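Local coordinates for protein multicopper oxidase (PDB 4E9X) that probably couples one-electron oxidation of substrates at a mononuclear copper to reduction of dioxygen to water at a trinuclear copper cluster, at residues Lys24-Asn29 and Thr53-Thr58; His206-Leu211 and Gly247-His252; Gly198-Met203 and Val231-Arg236; Leu36-Glu41 and Gln303-Phe308. All blocks are in the same frame, centred on the assembly; numbering follows the deposited sequence.

Contact 1: residues Lys24-Asn29 and Thr53-Thr58; sequences KVFGFN and TSLPHT. With CU (copper (II) ion), chain D.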
loop_
_atom_site.group_PDB
_atom_site.type_symbol
_atom_site.label_atom_id
_atom_site.label_comp_id
_atom_site.label_asym_id
_atom_site.label_seq_id
_atom_site.Cartn_x
_atom_site.Cartn_y
_atom_site.Cartn_z
ATOM N N LYS A 24 11.450 10.620 23.601
ATOM C CA LYS A 24 12.674 9.903 23.958
ATOM C C LYS A 24 13.016 8.914 22.859
ATOM O O LYS A 24 12.193 8.082 22.460
ATOM C CB LYS A 24 12.527 9.166 25.287
ATOM C CG LYS A 24 12.426 10.084 26.507
ATOM C CD LYS A 24 12.710 9.254 27.745
ATOM C CE LYS A 24 12.988 10.030 29.002
ATOM N NZ LYS A 24 13.188 11.470 29.045
ATOM N N VAL A 25 14.233 9.005 22.351
ATOM C CA VAL A 25 14.669 8.222 21.224
ATOM C C VAL A 25 16.041 7.617 21.521
ATOM O O VAL A 25 16.726 8.014 22.467
ATOM C CB VAL A 25 14.731 9.025 19.910
ATOM C CG1 VAL A 25 13.266 9.473 19.550
ATOM C CG2 VAL A 25 15.696 10.187 19.970
ATOM N N PHE A 26 16.463 6.643 20.734
ATOM C CA PHE A 26 17.809 6.111 20.751
ATOM C C PHE A 26 18.506 6.580 19.471
ATOM O O PHE A 26 18.471 5.917 18.454
ATOM C CB PHE A 26 17.786 4.585 20.832
ATOM C CG PHE A 26 17.205 4.017 22.119
ATOM C CD1 PHE A 26 17.739 4.320 23.362
ATOM C CD2 PHE A 26 16.111 3.158 22.038
ATOM C CE1 PHE A 26 17.222 3.757 24.531
ATOM C CE2 PHE A 26 15.588 2.597 23.202
ATOM C CZ PHE A 26 16.170 2.895 24.429
ATOM N N GLY A 27 19.105 7.760 19.535
ATOM C CA GLY A 27 19.605 8.375 18.296
ATOM C C GLY A 27 21.016 7.942 18.016
ATOM O O GLY A 27 21.922 8.033 18.861
ATOM N N PHE A 28 21.264 7.470 16.809
ATOM C CA PHE A 28 22.619 7.277 16.323
ATOM C C PHE A 28 23.306 8.646 16.328
ATOM O O PHE A 28 22.777 9.623 15.806
ATOM C CB PHE A 28 22.584 6.662 14.922
ATOM C CG PHE A 28 22.091 5.204 14.910
ATOM C CD1 PHE A 28 22.818 4.226 15.578
ATOM C CD2 PHE A 28 20.929 4.865 14.258
ATOM C CE1 PHE A 28 22.399 2.888 15.619
ATOM C CE2 PHE A 28 20.536 3.548 14.245
ATOM C CZ PHE A 28 21.266 2.534 14.906
ATOM N N ASN A 29 24.468 8.712 16.976
ATOM C CA ASN A 29 25.206 9.945 17.218
ATOM C C ASN A 29 24.270 10.979 17.820
ATOM O O ASN A 29 24.465 12.201 17.609
ATOM C CB ASN A 29 25.881 10.461 15.950
ATOM C CG ASN A 29 27.081 9.633 15.543
ATOM O OD1 ASN A 29 27.378 8.606 16.155
ATOM N ND2 ASN A 29 27.790 10.078 14.513
ATOM N N THR A 53 23.666 3.554 25.486
ATOM C CA THR A 53 22.295 3.552 26.040
ATOM C C THR A 53 22.174 2.413 27.054
ATOM O O THR A 53 23.139 1.672 27.259
ATOM C CB THR A 53 21.190 3.392 24.981
ATOM O OG1 THR A 53 21.111 1.981 24.624
ATOM C CG2 THR A 53 21.522 4.161 23.733
ATOM N N SER A 54 21.016 2.313 27.680
ATOM C CA SER A 54 20.721 1.329 28.710
ATOM C C SER A 54 20.171 0.024 28.156
ATOM O O SER A 54 19.913 -0.840 28.984
ATOM C CB SER A 54 19.665 1.886 29.701
ATOM O OG SER A 54 18.500 2.328 28.936
ATOM N N LEU A 55 20.046 -0.115 26.832
ATOM C CA LEU A 55 19.370 -1.287 26.264
ATOM C C LEU A 55 20.225 -1.824 25.130
ATOM O O LEU A 55 21.025 -1.086 24.545
ATOM C CB LEU A 55 18.007 -0.912 25.710
ATOM C CG LEU A 55 16.882 -0.535 26.669
ATOM C CD1 LEU A 55 15.571 -0.259 25.982
ATOM C CD2 LEU A 55 16.691 -1.686 27.670
ATOM N N PRO A 56 20.089 -3.110 24.780
ATOM C CA PRO A 56 20.814 -3.666 23.669
ATOM C C PRO A 56 20.258 -3.202 22.306
ATOM O O PRO A 56 19.061 -2.918 22.142
ATOM C CB PRO A 56 20.602 -5.171 23.824
ATOM C CG PRO A 56 19.454 -5.324 24.750
ATOM C CD PRO A 56 19.264 -4.076 25.532
ATOM N N HIS A 57 21.213 -3.150 21.350
ATOM C CA HIS A 57 20.873 -2.765 19.968
ATOM C C HIS A 57 21.745 -3.554 18.994
ATOM O O HIS A 57 22.712 -4.197 19.417
ATOM C CB HIS A 57 21.157 -1.257 19.747
ATOM C CG HIS A 57 20.391 -0.370 20.683
ATOM N ND1 HIS A 57 19.037 -0.166 20.602
ATOM C CD2 HIS A 57 20.846 0.334 21.763
ATOM C CE1 HIS A 57 18.705 0.664 21.617
ATOM N NE2 HIS A 57 19.804 0.970 22.337
ATOM N N THR A 58 21.456 -3.405 17.702
ATOM C CA THR A 58 22.372 -3.785 16.629
ATOM C C THR A 58 22.283 -2.724 15.517
ATOM O O THR A 58 21.457 -1.823 15.663
ATOM C CB THR A 58 22.058 -5.141 15.976
ATOM O OG1 THR A 58 20.720 -5.075 15.440
ATOM C CG2 THR A 58 22.131 -6.302 16.978
HETATM CU CU CU D . 17.710 -0.792 19.195
#
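F26 and H57 meet in a T-shaped pair, a clear case of an aromatic second shell fitted around a metal ligand. The imidazole turns its edge to one face of the phenyl ring, and the two planes stand at 63°. Traced outward, the F26 side chain starts at CB, which lies 4.1 Å from H57 CE1. A chi1 of -65° sets CG anti to the carbonyl carbon and beside the backbone N, where it too faces H57 CE1. H57 CE1 stands over one face of the ring, offset toward the rim, 3.6 Å from F26 CD2. F26 CD1 rests 3.8 Å from the methyl CG2 of T53, and F26 CE1 lies against T53 CB. F26 CE2 is shared between L55 CD1 and H57 CE1, and at the far corner L55 CD1 comes within 3.6 Å of F26 CZ.

The histidine is fixed at both of its nitrogens. H57 ND1 binds the copper at 2.0 Å, and the N-H of H57 NE2 is donated to T53 OG1 at 2.8 Å, in a bent bond close to the imidazole plane. The same oxygen accepts from L55 N at 3.2 Å, closing an ST turn, and is also bonded to N51. This hydroxyl, a second-shell group, is therefore likely to set the rotation of the ligand ring.

C105, H112 and M118 complete the copper site. M118 also packs on both F26 and H57, while I10 of strand 3-18 touches H57, so the pair sits between strand 21-28, its neighbour 3-18 and the loop leading into strand 60-62.

Contact 2: residues His206-Leu211 and Gly247-His252; sequences HGHDML and GRFIFH. With CU (copper (II) ion), chain F.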
loop_
_atom_site.group_PDB
_atom_site.type_symbol
_atom_site.label_atom_id
_atom_site.label_comp_id
_atom_site.label_asym_id
_atom_site.label_seq_id
_atom_site.Cartn_x
_atom_site.Cartn_y
_atom_site.Cartn_z
ATOM N N HIS A 206 2.608 18.916 -5.212
ATOM C CA HIS A 206 1.825 19.870 -5.999
ATOM C C HIS A 206 2.748 20.505 -7.067
ATOM O O HIS A 206 3.966 20.609 -6.883
ATOM C CB HIS A 206 1.253 20.978 -5.113
ATOM C CG HIS A 206 0.170 20.543 -4.159
ATOM N ND1 HIS A 206 -0.896 21.404 -3.902
ATOM C CD2 HIS A 206 -0.077 19.449 -3.451
ATOM C CE1 HIS A 206 -1.729 20.805 -2.995
ATOM N NE2 HIS A 206 -1.234 19.589 -2.734
ATOM N N GLY A 207 2.099 20.925 -8.145
ATOM C CA GLY A 207 2.791 21.746 -9.149
ATOM C C GLY A 207 3.668 21.004 -10.108
ATOM O O GLY A 207 4.245 21.628 -11.036
ATOM N N HIS A 208 3.903 19.694 -9.887
ATOM C CA HIS A 208 4.939 18.938 -10.597
ATOM C C HIS A 208 4.560 17.474 -10.615
ATOM O O HIS A 208 3.969 16.940 -9.702
ATOM C CB HIS A 208 6.280 18.985 -9.815
ATOM C CG HIS A 208 6.786 20.381 -9.517
ATOM N ND1 HIS A 208 6.223 21.145 -8.507
ATOM C CD2 HIS A 208 7.749 21.157 -10.113
ATOM C CE1 HIS A 208 6.824 22.334 -8.517
ATOM N NE2 HIS A 208 7.752 22.349 -9.457
ATOM N N ASP A 209 4.957 16.793 -11.700
ATOM C CA ASP A 209 5.041 15.334 -11.666
ATOM C C ASP A 209 6.450 14.912 -11.248
ATOM O O ASP A 209 7.418 15.632 -11.427
ATOM C CB ASP A 209 4.704 14.795 -13.065
ATOM C CG ASP A 209 3.234 15.001 -13.354
ATOM O OD1 ASP A 209 2.402 14.625 -12.479
ATOM O OD2 ASP A 209 2.916 15.522 -14.421
ATOM N N MET A 210 6.503 13.713 -10.681
ATOM C CA MET A 210 7.740 13.078 -10.317
ATOM C C MET A 210 8.024 11.946 -11.312
ATOM O O MET A 210 7.150 11.136 -11.647
ATOM C CB MET A 210 7.616 12.423 -8.937
ATOM C CG MET A 210 7.529 13.493 -7.830
ATOM S SD MET A 210 7.118 12.781 -6.213
ATOM C CE MET A 210 5.344 12.547 -6.347
ATOM N N LEU A 211 9.243 11.844 -11.795
ATOM C CA LEU A 211 9.665 10.700 -12.589
ATOM C C LEU A 211 10.286 9.687 -11.631
ATOM O O LEU A 211 11.346 9.973 -11.062
ATOM C CB LEU A 211 10.690 11.112 -13.649
ATOM C CG LEU A 211 11.158 9.934 -14.521
ATOM C CD1 LEU A 211 10.000 9.343 -15.341
ATOM C CD2 LEU A 211 12.293 10.371 -15.444
ATOM N N GLY A 247 6.556 28.734 -8.104
ATOM C CA GLY A 247 5.396 28.926 -7.243
ATOM C C GLY A 247 5.773 28.559 -5.812
ATOM O O GLY A 247 6.975 28.316 -5.543
ATOM N N ARG A 248 4.800 28.488 -4.942
ATOM C CA ARG A 248 4.953 27.843 -3.643
ATOM C C ARG A 248 4.030 26.615 -3.697
ATOM O O ARG A 248 2.805 26.777 -3.712
ATOM C CB ARG A 248 4.578 28.723 -2.464
ATOM C CG ARG A 248 5.498 29.915 -2.300
ATOM C CD ARG A 248 5.302 30.685 -0.994
ATOM N NE ARG A 248 3.961 31.244 -0.844
ATOM C CZ ARG A 248 3.660 32.527 -1.125
ATOM N NH1 ARG A 248 4.572 33.392 -1.582
ATOM N NH2 ARG A 248 2.415 32.923 -0.936
ATOM N N PHE A 249 4.647 25.441 -3.758
ATOM C CA PHE A 249 3.906 24.215 -4.011
ATOM C C PHE A 249 4.093 23.218 -2.877
ATOM O O PHE A 249 5.162 22.662 -2.661
ATOM C CB PHE A 249 4.385 23.624 -5.351
ATOM C CG PHE A 249 3.777 24.366 -6.541
ATOM C CD1 PHE A 249 2.412 24.330 -6.792
ATOM C CD2 PHE A 249 4.624 25.048 -7.416
ATOM C CE1 PHE A 249 1.905 24.950 -7.908
ATOM C CE2 PHE A 249 4.086 25.689 -8.552
ATOM C CZ PHE A 249 2.707 25.619 -8.790
ATOM N N ILE A 250 3.012 22.980 -2.124
ATOM C CA ILE A 250 3.101 22.052 -0.977
ATOM C C ILE A 250 3.393 20.670 -1.481
ATOM O O ILE A 250 3.088 20.280 -2.612
ATOM C CB ILE A 250 1.810 22.211 -0.167
ATOM C CG1 ILE A 250 1.832 21.693 1.268
ATOM C CG2 ILE A 250 0.626 21.572 -0.863
ATOM C CD1 ILE A 250 0.595 22.081 2.075
ATOM N N PHE A 251 3.999 19.846 -0.604
ATOM C CA PHE A 251 4.525 18.521 -0.994
ATOM C C PHE A 251 4.309 17.723 0.290
ATOM O O PHE A 251 4.867 18.069 1.330
ATOM C CB PHE A 251 5.978 18.711 -1.385
ATOM C CG PHE A 251 6.780 17.488 -1.927
ATOM C CD1 PHE A 251 8.117 17.636 -2.227
ATOM C CD2 PHE A 251 6.204 16.227 -2.154
ATOM C CE1 PHE A 251 8.913 16.617 -2.740
ATOM C CE2 PHE A 251 7.018 15.220 -2.627
ATOM C CZ PHE A 251 8.332 15.370 -2.907
ATOM N N HIS A 252 3.465 16.684 0.234
ATOM C CA HIS A 252 3.014 16.137 1.530
ATOM C C HIS A 252 2.505 14.718 1.381
ATOM O O HIS A 252 2.158 14.260 0.301
ATOM C CB HIS A 252 1.897 17.002 2.137
ATOM C CG HIS A 252 0.675 17.050 1.268
ATOM N ND1 HIS A 252 -0.412 16.166 1.394
ATOM C CD2 HIS A 252 0.342 17.849 0.244
ATOM C CE1 HIS A 252 -1.297 16.511 0.444
ATOM N NE2 HIS A 252 -0.895 17.528 -0.268
HETATM CU CU CU F . -2.142 18.672 -1.292
#
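A copper site of the trinuclear cluster takes two of its ligands here, H206 from the loop before strand 210-215 and H252 from strand 248-253. H206 NE2 lies 1.9 Å from the copper and H252 NE2 2.0 Å. The two nitrogens are only 3.2 Å apart, but both are metal-bound and share no proton; the rings meet rim to rim, with planes at 60°. H106 of the second subunit adds a further nitrogen, placing the metal at a subunit interface.

Several contacts hold H206 in place. Its backbone N donates to I250 O at 3.0 Å, while CG2 of I250 covers one face of the imidazole. D73 of the second subunit takes the bond from H206 ND1, a second-shell carboxylate that would probably polarise the ligand ring. The carbonyl of H206 is used as well: H208 ND1 reaches a lone pair of H206 O in a nearly straight bond of 2.8 Å, and H208 NE2 is bonded to Y275.

Around this core the chain is closely fitted. G207 CA lies over the face of the F249 ring, 3.5 Å from CD1, where a side chain would collide with the phenyl group. The edge of H208 is turned toward F249 in an offset edge-to-face pair, H208 CE1 lying 3.7 Å from F249 CD2. Further along the segments, M210 SD makes an oblique Met-aromatic contact with F251.

H204 and H206, like H252 and H254, form the His-X-His pairs by which multicopper oxidases hold the trinuclear cluster, here between cupredoxin domains of different subunits.

Contact 3: residues Gly198-Met203 and Val231-Arg236; sequences GGIHAM and VSPGER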
loop_
_atom_site.group_PDB
_atom_site.type_symbol
_atom_site.label_atom_id
_atom_site.label_comp_id
_atom_site.label_asym_id
_atom_site.label_seq_id
_atom_site.Cartn_x
_atom_site.Cartn_y
_atom_site.Cartn_z
ATOM N N GLY A 198 6.728 2.551 10.644
ATOM C CA GLY A 198 5.746 1.508 10.474
ATOM C C GLY A 198 4.544 1.888 9.608
ATOM O O GLY A 198 3.635 1.051 9.456
ATOM N N GLY A 199 4.502 3.110 9.088
ATOM C CA GLY A 199 3.317 3.588 8.350
ATOM C C GLY A 199 3.479 3.518 6.843
ATOM O O GLY A 199 4.578 3.227 6.299
ATOM N N ILE A 200 2.368 3.775 6.165
ATOM C CA ILE A 200 2.378 3.964 4.704
ATOM C C ILE A 200 2.150 5.440 4.406
ATOM O O ILE A 200 1.377 6.050 5.092
ATOM C CB ILE A 200 1.349 2.973 4.150
ATOM C CG1 ILE A 200 1.708 1.521 4.523
ATOM C CG2 ILE A 200 1.203 3.095 2.680
ATOM C CD1 ILE A 200 0.837 0.502 3.809
ATOM N N HIS A 201 2.853 5.966 3.408
ATOM C CA HIS A 201 2.866 7.413 3.171
ATOM C C HIS A 201 2.683 7.638 1.664
ATOM O O HIS A 201 3.446 7.097 0.840
ATOM C CB HIS A 201 4.222 7.990 3.608
ATOM C CG HIS A 201 4.468 7.783 5.070
ATOM N ND1 HIS A 201 4.007 8.650 6.023
ATOM C CD2 HIS A 201 5.086 6.769 5.734
ATOM C CE1 HIS A 201 4.342 8.173 7.244
ATOM N NE2 HIS A 201 5.009 7.042 7.073
ATOM N N ALA A 202 1.674 8.411 1.293
ATOM C CA ALA A 202 1.367 8.626 -0.126
ATOM C C ALA A 202 1.900 10.009 -0.492
ATOM O O ALA A 202 1.270 11.019 -0.287
ATOM C CB ALA A 202 -0.133 8.491 -0.342
ATOM N N MET A 203 3.133 10.096 -0.955
ATOM C CA MET A 203 3.818 11.401 -1.069
ATOM C C MET A 203 3.418 12.081 -2.381
ATOM O O MET A 203 3.669 11.556 -3.477
ATOM C CB MET A 203 5.331 11.154 -1.029
ATOM C CG MET A 203 5.768 10.479 0.284
ATOM S SD MET A 203 5.250 11.318 1.805
ATOM C CE MET A 203 6.059 12.924 1.701
ATOM N N VAL A 231 4.758 4.968 -0.318
ATOM C CA VAL A 231 5.984 4.459 0.287
ATOM C C VAL A 231 5.621 3.696 1.549
ATOM O O VAL A 231 4.955 4.251 2.421
ATOM C CB VAL A 231 6.891 5.660 0.656
ATOM C CG1 VAL A 231 8.210 5.186 1.256
ATOM C CG2 VAL A 231 7.118 6.583 -0.553
ATOM N N SER A 232 5.999 2.436 1.639
ATOM C CA SER A 232 5.629 1.562 2.743
ATOM C C SER A 232 6.886 1.130 3.502
ATOM O O SER A 232 8.014 1.364 2.998
ATOM C CB SER A 232 4.804 0.394 2.209
ATOM O OG SER A 232 5.516 -0.720 1.764
ATOM N N PRO A 233 6.732 0.542 4.667
ATOM C CA PRO A 233 7.930 0.229 5.495
ATOM C C PRO A 233 8.976 -0.605 4.776
ATOM O O PRO A 233 8.731 -1.655 4.185
ATOM C CB PRO A 233 7.330 -0.538 6.676
ATOM C CG PRO A 233 5.954 0.116 6.816
ATOM C CD PRO A 233 5.484 0.241 5.385
ATOM N N GLY A 234 10.226 -0.092 4.861
ATOM C CA GLY A 234 11.359 -0.762 4.265
ATOM C C GLY A 234 11.737 -0.248 2.886
ATOM O O GLY A 234 12.903 -0.344 2.495
ATOM N N GLU A 235 10.735 0.300 2.168
ATOM C CA GLU A 235 10.965 0.649 0.772
ATOM C C GLU A 235 11.715 1.958 0.587
ATOM O O GLU A 235 11.647 2.827 1.442
ATOM C CB GLU A 235 9.636 0.828 0.034
ATOM C CG GLU A 235 8.735 -0.425 0.054
ATOM C CD GLU A 235 7.614 -0.152 -0.947
ATOM O OE1 GLU A 235 6.681 0.526 -0.528
ATOM O OE2 GLU A 235 7.707 -0.512 -2.123
ATOM N N ARG A 236 12.374 2.091 -0.564
ATOM C CA ARG A 236 12.806 3.421 -1.007
ATOM C C ARG A 236 12.353 3.605 -2.444
ATOM O O ARG A 236 12.284 2.673 -3.250
ATOM C CB ARG A 236 14.338 3.605 -0.915
ATOM C CG ARG A 236 14.836 3.737 0.526
ATOM C CD ARG A 236 15.073 2.404 1.225
ATOM N NE ARG A 236 16.101 1.638 0.541
ATOM C CZ ARG A 236 16.056 0.318 0.272
ATOM N NH1 ARG A 236 15.052 -0.459 0.646
ATOM N NH2 ARG A 236 17.083 -0.229 -0.406
#
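The imidazole of H201 presents its edge to V231 O, which lies near the ring plane 4.2 Å from CD2, while H201 ND1 is bonded to D253. A second flat group, the guanidinium of R236, has G234 O at its edge, 2.8 Å from NH1; its NH2 forms a salt bridge with D227 of the third subunit. The carboxylate of E235 receives S232 N on the anti side of OE1 at 3.0 Å, and K215 and Y237 engage OE2.

Between the segments, H201 and V231 form an antiparallel hydrogen-bonded pair: H201 N donates to V231 O at 2.9 Å and V231 N to H201 O at 2.8 Å. Strand 228-231, outermost in its sheet within this chain, then leaves through a type II turn from S232 to E235, with G234 at the position where positive phi favours glycine. P233, the second residue of that turn, leans its ring on the glycines opposite, CD 3.3 Å from G199 O and CG 3.6 Å from G198 C. An alanine here would probably leave a gap beside G198 and G199 and free the backbone torsion that the proline ring restricts.

P233 also packs on V255 of the third subunit. The polar bonds thus fix the strand pair and brace its turn, whereas the proline ring packs on the glycine backbone, including the carbonyl of G199, through van der Waals contact and without a hydrogen bond from the ring.

Contact 4: residues Leu36-Glu41 and Gln303-Phe308; sequences LIHVQE and QGYGMF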
loop_
_atom_site.group_PDB
_atom_site.type_symbol
_atom_site.label_atom_id
_atom_site.label_comp_id
_atom_site.label_asym_id
_atom_site.label_seq_id
_atom_site.Cartn_x
_atom_site.Cartn_y
_atom_site.Cartn_z
ATOM N N LEU A 36 24.160 10.772 7.969
ATOM C CA LEU A 36 24.254 10.322 6.603
ATOM C C LEU A 36 25.586 9.601 6.388
ATOM O O LEU A 36 26.664 10.142 6.702
ATOM C CB LEU A 36 24.235 11.546 5.656
ATOM C CG LEU A 36 24.646 11.293 4.190
ATOM C CD1 LEU A 36 23.654 10.388 3.449
ATOM C CD2 LEU A 36 24.727 12.656 3.464
ATOM N N ILE A 37 25.568 8.419 5.784
ATOM C CA ILE A 37 26.779 7.719 5.347
ATOM C C ILE A 37 26.724 7.716 3.829
ATOM O O ILE A 37 25.752 7.242 3.243
ATOM C CB ILE A 37 26.872 6.301 5.962
ATOM C CG1 ILE A 37 26.876 6.334 7.469
ATOM C CG2 ILE A 37 28.081 5.590 5.355
ATOM C CD1 ILE A 37 26.767 4.941 8.127
ATOM N N HIS A 38 27.726 8.267 3.198
ATOM C CA HIS A 38 27.745 8.458 1.745
ATOM C C HIS A 38 29.066 7.897 1.248
ATOM O O HIS A 38 30.135 8.410 1.590
ATOM C CB HIS A 38 27.567 9.951 1.422
ATOM C CG HIS A 38 27.307 10.218 -0.011
ATOM N ND1 HIS A 38 27.266 11.506 -0.542
ATOM C CD2 HIS A 38 27.006 9.405 -1.073
ATOM C CE1 HIS A 38 26.964 11.427 -1.839
ATOM N NE2 HIS A 38 26.818 10.204 -2.199
ATOM N N VAL A 39 29.005 6.834 0.466
ATOM C CA VAL A 39 30.200 6.145 -0.024
ATOM C C VAL A 39 30.039 5.842 -1.497
ATOM O O VAL A 39 28.967 6.115 -2.072
ATOM C CB VAL A 39 30.466 4.875 0.797
ATOM C CG1 VAL A 39 30.616 5.183 2.293
ATOM C CG2 VAL A 39 29.414 3.771 0.635
ATOM N N GLN A 40 31.103 5.302 -2.097
ATOM C CA GLN A 40 31.080 4.903 -3.506
ATOM C C GLN A 40 30.956 3.400 -3.662
ATOM O O GLN A 40 31.485 2.634 -2.822
ATOM C CB GLN A 40 32.405 5.355 -4.153
ATOM C CG GLN A 40 32.430 5.304 -5.657
ATOM C CD GLN A 40 33.637 6.087 -6.178
ATOM O OE1 GLN A 40 34.677 6.277 -5.541
ATOM N NE2 GLN A 40 33.494 6.575 -7.404
ATOM N N GLU A 41 30.282 2.998 -4.745
ATOM C CA GLU A 41 30.208 1.577 -5.073
ATOM C C GLU A 41 31.601 0.969 -5.041
ATOM O O GLU A 41 32.595 1.492 -5.579
ATOM C CB GLU A 41 29.685 1.446 -6.491
ATOM C CG GLU A 41 29.516 0.032 -6.985
ATOM C CD GLU A 41 29.009 -0.054 -8.424
ATOM O OE1 GLU A 41 28.761 0.971 -9.091
ATOM O OE2 GLU A 41 28.799 -1.203 -8.880
ATOM N N GLN A 303 28.978 17.251 0.047
ATOM C CA GLN A 303 30.283 17.499 0.690
ATOM C C GLN A 303 31.248 16.340 0.633
ATOM O O GLN A 303 32.191 16.330 1.428
ATOM C CB GLN A 303 29.982 17.928 2.150
ATOM C CG GLN A 303 29.315 19.317 2.196
ATOM C CD GLN A 303 28.770 19.707 3.546
ATOM O OE1 GLN A 303 28.935 18.923 4.482
ATOM N NE2 GLN A 303 28.137 20.882 3.649
ATOM N N GLY A 304 31.071 15.426 -0.303
ATOM C CA GLY A 304 32.026 14.320 -0.523
ATOM C C GLY A 304 31.647 13.092 0.307
ATOM O O GLY A 304 30.680 13.000 1.083
ATOM N N TYR A 305 32.454 12.050 0.068
ATOM C CA TYR A 305 32.159 10.821 0.778
ATOM C C TYR A 305 32.515 10.915 2.243
ATOM O O TYR A 305 33.460 11.635 2.585
ATOM C CB TYR A 305 32.911 9.643 0.111
ATOM C CG TYR A 305 32.459 9.535 -1.347
ATOM C CD1 TYR A 305 31.107 9.312 -1.612
ATOM C CD2 TYR A 305 33.330 9.667 -2.437
ATOM C CE1 TYR A 305 30.642 9.217 -2.924
ATOM C CE2 TYR A 305 32.871 9.565 -3.758
ATOM C CZ TYR A 305 31.522 9.339 -3.972
ATOM O OH TYR A 305 31.001 9.230 -5.266
ATOM N N GLY A 306 31.807 10.195 3.085
ATOM C CA GLY A 306 32.064 10.187 4.513
ATOM C C GLY A 306 30.790 10.030 5.316
ATOM O O GLY A 306 29.754 9.611 4.770
ATOM N N MET A 307 30.862 10.353 6.598
ATOM C CA MET A 307 29.724 10.261 7.509
ATOM C C MET A 307 29.456 11.669 8.055
ATOM O O MET A 307 30.381 12.388 8.517
ATOM C CB MET A 307 29.903 9.228 8.612
ATOM C CG MET A 307 28.782 9.345 9.677
ATOM S SD MET A 307 29.101 8.156 11.043
ATOM C CE MET A 307 28.428 6.708 10.329
ATOM N N PHE A 308 28.207 12.128 7.984
ATOM C CA PHE A 308 27.850 13.495 8.280
ATOM C C PHE A 308 26.748 13.563 9.312
ATOM O O PHE A 308 25.638 13.061 9.113
ATOM C CB PHE A 308 27.337 14.246 7.006
ATOM C CG PHE A 308 28.370 14.267 5.913
ATOM C CD1 PHE A 308 29.155 15.406 5.756
ATOM C CD2 PHE A 308 28.533 13.168 5.082
ATOM C CE1 PHE A 308 30.124 15.453 4.771
ATOM C CE2 PHE A 308 29.544 13.230 4.132
ATOM C CZ PHE A 308 30.321 14.372 3.962
HETATM O O HOH W 1 28.085 13.447 0.991
#
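H38 sends its CG anti to the backbone N (chi1 -169°) and Y305 holds its CG beside its own N (chi1 -59°), and the two side chains meet obliquely across the two segments. The tyrosine turns its edge to one face of the imidazole, CE1 standing 4.0 Å from NE2, with the planes at 78° in a T-shaped pair. D125 joins them from outside, one carboxylate oxygen bonded to H38 NE2 and the other to Y305 OH. At the opposite nitrogen, a water in the imidazole plane lies 2.6 Å from H38 ND1 and donates to G304 O. Q40 N lies over one face of the Y305 ring, and Q40 CB is 4.1 Å from Y305 CZ.

The backbones supply the frame, an antiparallel ladder in which F308 N donates to L36 O at 2.8 Å and H38 N to G306 O at 2.9 Å, each bond having its reciprocal. Strand 306-308, from near the C terminus, is thereby added as the outermost strand to a sheet of the N-terminal cupredoxin domain, next to strand 36-40. An alanine in place of Y305 would take the ring edge away from one face of H38 and would probably leave D125 without its phenol partner.

The residues alternate between the two sides of the ladder. L36 and F308 run side by side on the H38 side, CD2 to CD2 at 4.2 Å. On the other, M307 bends at its sulfur and brings CE against I37, 3.3 Å from CG1 and tight for two carbons, while F6 of strand 3-18 touches both residues.

Overall arrangement
From the N terminus, strand 21-28 opens contact 1, and before the loop at 53-58 closes it, strand 36-40 has already opened contact 4; these two therefore cross, and N29 touches M307 where they adjoin. Contact 4 closes only at 303-308, so its long loop spans the second cupredoxin domain and returns the tail to the first. Nested inside it, contact 3 opens at 198-203 and contact 2 at 206-211; contact 3 closes at 231-236 and contact 2 at 247-252, a second crossing. Both share the sheet holding strands 201-205 and 248-253, with M203 packed against M210 and H252. Contacts 1 and 2, their centres about 36 Å apart, serve separate copper sites.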